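Local coordinates for protein acyl-CoA thioesterase YbgC (PDB 2PZH) that hydrolyses the thioester bond of acyl-CoA molecules, preferring long-chain fatty acyl and benzoyl groups, and may take part in phospholipid metabolism, at residues V17-A30 with F58-T72. Sequence-based numbering, arbitrary orientation.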
loop_
_atom_site.group_PDB
_atom_site.type_symbol
_atom_site.label_atom_id
_atom_site.label_comp_id
_atom_site.label_asym_id
_atom_site.label_seq_id
_atom_site.Cartn_x
_atom_site.Cartn_y
_atom_site.Cartn_z
ATOM N N VAL A 17 -5.049 1.329 14.271
ATOM C CA VAL A 17 -4.048 0.267 14.408
ATOM C C VAL A 17 -3.493 -0.079 13.043
ATOM O O VAL A 17 -3.999 0.371 12.036
ATOM C CB VAL A 17 -4.632 -0.998 15.047
ATOM C CG1 VAL A 17 -5.107 -0.685 16.499
ATOM C CG2 VAL A 17 -5.770 -1.574 14.182
ATOM N N VAL A 18 -2.455 -0.901 13.018
ATOM C CA VAL A 18 -1.866 -1.322 11.766
ATOM C C VAL A 18 -2.883 -2.161 10.979
ATOM O O VAL A 18 -3.516 -3.091 11.513
ATOM C CB VAL A 18 -0.570 -2.119 12.023
ATOM C CG1 VAL A 18 -0.107 -2.863 10.759
ATOM C CG2 VAL A 18 0.527 -1.199 12.586
ATOM N N TYR A 19 -3.049 -1.808 9.714
ATOM C CA TYR A 19 -3.928 -2.559 8.807
ATOM C C TYR A 19 -3.391 -3.987 8.670
ATOM O O TYR A 19 -2.200 -4.189 8.478
ATOM C CB TYR A 19 -4.020 -1.848 7.461
ATOM C CG TYR A 19 -4.872 -2.590 6.437
ATOM C CD1 TYR A 19 -6.276 -2.499 6.463
ATOM C CD2 TYR A 19 -4.287 -3.352 5.445
ATOM C CE1 TYR A 19 -7.043 -3.172 5.517
ATOM C CE2 TYR A 19 -5.036 -4.020 4.516
ATOM C CZ TYR A 19 -6.410 -3.927 4.552
ATOM O OH TYR A 19 -7.128 -4.608 3.603
ATOM N N HIS A 20 -4.267 -4.986 8.773
ATOM C CA HIS A 20 -3.795 -6.347 8.992
ATOM C C HIS A 20 -2.750 -6.871 7.979
ATOM O O HIS A 20 -1.792 -7.535 8.374
ATOM C CB HIS A 20 -4.989 -7.314 9.091
ATOM C CG HIS A 20 -5.718 -7.504 7.798
ATOM N ND1 HIS A 20 -5.636 -8.663 7.058
ATOM C CD2 HIS A 20 -6.504 -6.662 7.088
ATOM C CE1 HIS A 20 -6.365 -8.538 5.962
ATOM N NE2 HIS A 20 -6.892 -7.330 5.951
ATOM N N ALA A 21 -2.943 -6.616 6.681
ATOM C CA ALA A 21 -1.999 -7.091 5.660
ATOM C C ALA A 21 -0.600 -6.506 5.782
ATOM O O ALA A 21 0.343 -7.092 5.256
ATOM C CB ALA A 21 -2.540 -6.814 4.208
ATOM N N ASN A 22 -0.474 -5.348 6.432
ATOM C CA ASN A 22 0.837 -4.699 6.571
ATOM C C ASN A 22 1.822 -5.525 7.389
ATOM O O ASN A 22 3.029 -5.403 7.228
ATOM C CB ASN A 22 0.712 -3.272 7.127
ATOM C CG ASN A 22 -0.056 -2.347 6.185
ATOM O OD1 ASN A 22 -0.633 -1.341 6.603
ATOM N ND2 ASN A 22 -0.074 -2.700 4.915
ATOM N N TYR A 23 1.314 -6.394 8.261
ATOM C CA TYR A 23 2.217 -7.239 9.038
ATOM C C TYR A 23 2.986 -8.187 8.124
ATOM O O TYR A 23 4.161 -8.483 8.363
ATOM C CB TYR A 23 1.456 -8.020 10.101
ATOM C CG TYR A 23 0.889 -7.179 11.204
ATOM C CD1 TYR A 23 1.719 -6.386 12.001
ATOM C CD2 TYR A 23 -0.479 -7.172 11.462
ATOM C CE1 TYR A 23 1.205 -5.636 13.029
ATOM C CE2 TYR A 23 -1.004 -6.427 12.485
ATOM C CZ TYR A 23 -0.153 -5.655 13.271
ATOM O OH TYR A 23 -0.658 -4.913 14.298
ATOM N N LEU A 24 2.316 -8.640 7.065
ATOM C CA LEU A 24 2.952 -9.437 6.027
ATOM C C LEU A 24 4.076 -8.670 5.325
ATOM O O LEU A 24 5.148 -9.220 5.061
ATOM C CB LEU A 24 1.900 -9.910 5.027
ATOM C CG LEU A 24 1.015 -11.019 5.591
ATOM C CD1 LEU A 24 -0.003 -11.482 4.568
ATOM C CD2 LEU A 24 1.921 -12.159 5.994
ATOM N N LYS A 25 3.835 -7.398 5.009
ATOM C CA LYS A 25 4.910 -6.558 4.461
ATOM C C LYS A 25 6.121 -6.495 5.396
ATOM O O LYS A 25 7.258 -6.664 4.958
ATOM C CB LYS A 25 4.397 -5.155 4.158
ATOM C CG LYS A 25 3.332 -5.157 3.073
ATOM C CD LYS A 25 2.874 -3.752 2.754
ATOM C CE LYS A 25 1.973 -3.761 1.514
ATOM N NZ LYS A 25 1.827 -2.424 0.893
ATOM N N TYR A 26 5.882 -6.234 6.678
ATOM C CA TYR A 26 6.992 -6.248 7.644
ATOM C C TYR A 26 7.775 -7.576 7.629
ATOM O O TYR A 26 9.035 -7.580 7.646
ATOM C CB TYR A 26 6.490 -5.990 9.049
ATOM C CG TYR A 26 5.774 -4.677 9.260
ATOM C CD1 TYR A 26 6.098 -3.533 8.532
ATOM C CD2 TYR A 26 4.801 -4.578 10.223
ATOM C CE1 TYR A 26 5.442 -2.313 8.772
ATOM C CE2 TYR A 26 4.141 -3.380 10.473
ATOM C CZ TYR A 26 4.460 -2.256 9.754
ATOM O OH TYR A 26 3.784 -1.092 10.027
ATOM N N CYS A 27 7.052 -8.690 7.587
ATOM C CA CYS A 27 7.705 -9.997 7.559
ATOM C C CYS A 27 8.538 -10.141 6.287
ATOM O O CYS A 27 9.660 -10.633 6.326
ATOM C CB CYS A 27 6.696 -11.133 7.718
ATOM S SG CYS A 27 6.055 -11.183 9.395
ATOM N N GLU A 28 7.982 -9.682 5.170
ATOM C CA GLU A 28 8.667 -9.746 3.889
ATOM C C GLU A 28 9.954 -8.952 3.959
ATOM O O GLU A 28 10.998 -9.435 3.525
ATOM C CB GLU A 28 7.786 -9.201 2.771
ATOM C CG GLU A 28 8.200 -9.653 1.380
ATOM C CD GLU A 28 9.555 -9.149 0.950
ATOM O OE1 GLU A 28 10.376 -10.003 0.553
ATOM O OE2 GLU A 28 9.792 -7.914 0.976
ATOM N N ARG A 29 9.889 -7.727 4.475
ATOM C CA ARG A 29 11.107 -6.905 4.589
ATOM C C ARG A 29 12.197 -7.689 5.341
ATOM O O ARG A 29 13.361 -7.737 4.899
ATOM C CB ARG A 29 10.813 -5.597 5.324
ATOM C CG ARG A 29 9.763 -4.759 4.621
ATOM C CD ARG A 29 9.565 -3.465 5.380
ATOM N NE ARG A 29 8.333 -2.801 4.966
ATOM C CZ ARG A 29 7.810 -1.777 5.617
ATOM N NH1 ARG A 29 8.423 -1.308 6.699
ATOM N NH2 ARG A 29 6.677 -1.223 5.197
ATOM N N ALA A 30 11.811 -8.294 6.463
ATOM C CA ALA A 30 12.761 -9.081 7.291
ATOM C C ALA A 30 13.492 -10.170 6.500
ATOM O O ALA A 30 14.723 -10.354 6.628
ATOM C CB ALA A 30 12.037 -9.708 8.492
ATOM N N PHE A 58 -3.047 -13.081 15.025
ATOM C CA PHE A 58 -2.986 -11.680 15.420
ATOM C C PHE A 58 -3.145 -11.572 16.924
ATOM O O PHE A 58 -3.994 -12.236 17.508
ATOM C CB PHE A 58 -4.081 -10.902 14.700
ATOM C CG PHE A 58 -3.899 -10.899 13.215
ATOM C CD1 PHE A 58 -4.329 -11.978 12.457
ATOM C CD2 PHE A 58 -3.233 -9.851 12.576
ATOM C CE1 PHE A 58 -4.141 -12.001 11.072
ATOM C CE2 PHE A 58 -3.049 -9.872 11.195
ATOM C CZ PHE A 58 -3.493 -10.957 10.449
ATOM N N PHE A 59 -2.286 -10.772 17.546
ATOM C CA PHE A 59 -2.314 -10.597 18.991
ATOM C C PHE A 59 -2.588 -9.126 19.298
ATOM O O PHE A 59 -3.492 -8.537 18.696
ATOM C CB PHE A 59 -1.010 -11.120 19.591
ATOM C CG PHE A 59 -0.786 -12.575 19.316
ATOM C CD1 PHE A 59 -1.384 -13.532 20.128
ATOM C CD2 PHE A 59 -0.008 -12.990 18.244
ATOM C CE1 PHE A 59 -1.197 -14.890 19.879
ATOM C CE2 PHE A 59 0.198 -14.357 17.992
ATOM C CZ PHE A 59 -0.414 -15.300 18.804
ATOM N N THR A 60 -1.818 -8.504 20.183
ATOM C CA THR A 60 -2.074 -7.100 20.469
ATOM C C THR A 60 -1.760 -6.209 19.264
ATOM O O THR A 60 -0.637 -6.186 18.789
ATOM C CB THR A 60 -1.285 -6.600 21.700
ATOM O OG1 THR A 60 -1.692 -7.342 22.853
ATOM C CG2 THR A 60 -1.560 -5.097 21.944
ATOM N N PRO A 61 -2.755 -5.464 18.777
ATOM C CA PRO A 61 -2.517 -4.600 17.614
ATOM C C PRO A 61 -1.499 -3.507 17.868
ATOM O O PRO A 61 -1.471 -2.917 18.952
ATOM C CB PRO A 61 -3.888 -3.952 17.356
ATOM C CG PRO A 61 -4.680 -4.154 18.602
ATOM C CD PRO A 61 -4.149 -5.396 19.253
ATOM N N ALA A 62 -0.687 -3.227 16.854
ATOM C CA ALA A 62 0.294 -2.161 16.918
ATOM C C ALA A 62 -0.309 -0.844 16.442
ATOM O O ALA A 62 -1.319 -0.822 15.751
ATOM C CB ALA A 62 1.522 -2.518 16.090
ATOM N N SER A 63 0.335 0.255 16.794
ATOM C CA SER A 63 -0.216 1.553 16.491
ATOM C C SER A 63 0.854 2.578 16.152
ATOM O O SER A 63 2.054 2.305 16.275
ATOM C CB SER A 63 -1.093 2.032 17.651
ATOM O OG SER A 63 -0.343 2.210 18.832
ATOM N N LEU A 64 0.400 3.752 15.719
ATOM C CA LEU A 64 1.274 4.821 15.227
ATOM C C LEU A 64 2.465 5.112 16.130
ATOM O O LEU A 64 2.301 5.311 17.330
ATOM C CB LEU A 64 0.476 6.112 15.079
ATOM C CG LEU A 64 1.209 7.292 14.457
ATOM C CD1 LEU A 64 1.414 6.988 12.982
ATOM C CD2 LEU A 64 0.442 8.616 14.667
ATOM N N GLY A 65 3.664 5.147 15.549
ATOM C CA GLY A 65 4.858 5.583 16.270
ATOM C C GLY A 65 5.601 4.482 16.998
ATOM O O GLY A 65 6.716 4.671 17.455
ATOM N N GLN A 66 4.973 3.330 17.132
ATOM C CA GLN A 66 5.638 2.199 17.769
ATOM C C GLN A 66 6.771 1.660 16.898
ATOM O O GLN A 66 6.779 1.840 15.683
ATOM C CB GLN A 66 4.605 1.112 18.069
ATOM C CG GLN A 66 3.615 1.545 19.148
ATOM C CD GLN A 66 2.628 0.463 19.522
ATOM O OE1 GLN A 66 2.334 -0.439 18.731
ATOM N NE2 GLN A 66 2.126 0.538 20.739
ATOM N N VAL A 67 7.748 1.023 17.537
ATOM C CA VAL A 67 8.803 0.312 16.818
ATOM C C VAL A 67 8.586 -1.172 17.030
ATOM O O VAL A 67 8.422 -1.640 18.167
ATOM C CB VAL A 67 10.210 0.763 17.268
ATOM C CG1 VAL A 67 11.319 -0.024 16.523
ATOM C CG2 VAL A 67 10.354 2.304 17.013
ATOM N N LEU A 68 8.534 -1.901 15.928
ATOM C CA LEU A 68 8.226 -3.317 15.961
ATOM C C LEU A 68 9.486 -4.076 15.621
ATOM O O LEU A 68 10.272 -3.651 14.795
ATOM C CB LEU A 68 7.136 -3.661 14.933
ATOM C CG LEU A 68 5.841 -2.836 15.003
ATOM C CD1 LEU A 68 4.787 -3.351 14.033
ATOM C CD2 LEU A 68 5.301 -2.814 16.447
ATOM N N GLU A 69 9.687 -5.202 16.281
ATOM C CA GLU A 69 10.851 -6.012 15.998
ATOM C C GLU A 69 10.375 -7.288 15.336
ATOM O O GLU A 69 9.510 -7.982 15.868
ATOM C CB GLU A 69 11.569 -6.336 17.309
ATOM C CG GLU A 69 12.786 -7.182 17.131
ATOM C CD GLU A 69 13.586 -7.253 18.404
ATOM O OE1 GLU A 69 14.486 -6.410 18.553
ATOM O OE2 GLU A 69 13.286 -8.119 19.260
ATOM N N ILE A 70 10.947 -7.604 14.180
ATOM C CA ILE A 70 10.586 -8.814 13.479
ATOM C C ILE A 70 11.656 -9.874 13.736
ATOM O O ILE A 70 12.825 -9.698 13.386
ATOM C CB ILE A 70 10.401 -8.581 11.955
ATOM C CG1 ILE A 70 9.340 -7.509 11.717
ATOM C CG2 ILE A 70 9.891 -9.818 11.314
ATOM C CD1 ILE A 70 9.833 -6.125 11.901
ATOM N N ARG A 71 11.231 -10.960 14.360
ATOM C CA ARG A 71 12.103 -12.092 14.671
ATOM C C ARG A 71 11.865 -13.284 13.736
ATOM O O ARG A 71 10.748 -13.793 13.613
ATOM C CB ARG A 71 11.912 -12.470 16.141
ATOM C CG ARG A 71 12.044 -11.277 17.051
ATOM C CD ARG A 71 11.818 -11.616 18.532
ATOM N NE ARG A 71 11.810 -10.386 19.338
ATOM C CZ ARG A 71 11.395 -10.314 20.601
ATOM N NH1 ARG A 71 10.939 -11.393 21.229
ATOM N NH2 ARG A 71 11.430 -9.151 21.234
ATOM N N THR A 72 12.922 -13.732 13.072
ATOM C CA THR A 72 12.782 -14.757 12.054
ATOM C C THR A 72 13.591 -16.030 12.381
ATOM O O THR A 72 14.751 -15.940 12.782
ATOM C CB THR A 72 13.241 -14.216 10.703
ATOM O OG1 THR A 72 12.497 -13.029 10.385
ATOM C CG2 THR A 72 13.029 -15.243 9.607
#
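A62 is tied through both its backbone polar atoms to V18 and Y23. V18 N donates to A62 O (3.0 Å), the donor lying tilted from the carbonyl plane. A62 N gives a nearly straight bond (173°) to Y23 OH, 3.1 Å away, near the plane of the ring. Tyrosine suits the place: a long, flat side chain whose hydroxyl reaches a loop amide from the first turn of the helix. Its CG stands anti to its own carbonyl carbon (chi1 -68°), which directs the ring toward the loop at A62. V18 CG1 lies over one face of the ring, and F105 of strand 102-114 also packs against it.

Most of the remaining contact is apolar. F58, a flat ring, turns its edge to Y23 CD2, 3.7 Å from CE2, which also touches H20 CB. V17 and P61, both compact, meet CG1 to CB at 3.6 Å. Farther along, branched L68 and I70 reach from strand to helix: L68 CD1 meets Y26 CE2 at 3.6 Å, and small A30 lets the strand come close, its CB 3.5 Å from I70 CG2. The CB atoms of L68, I70 and T72 face the helix; T72 OG1 is hydrogen-bonded to Q86 NE2. Helix 22-30 crosses strand 67-72 at -59°, their axes approaching to 8.7 Å.

Such a long helix wrapped by a curved antiparallel sheet is the hot-dog fold; the V17 end lies beside D13, the predicted active-site residue.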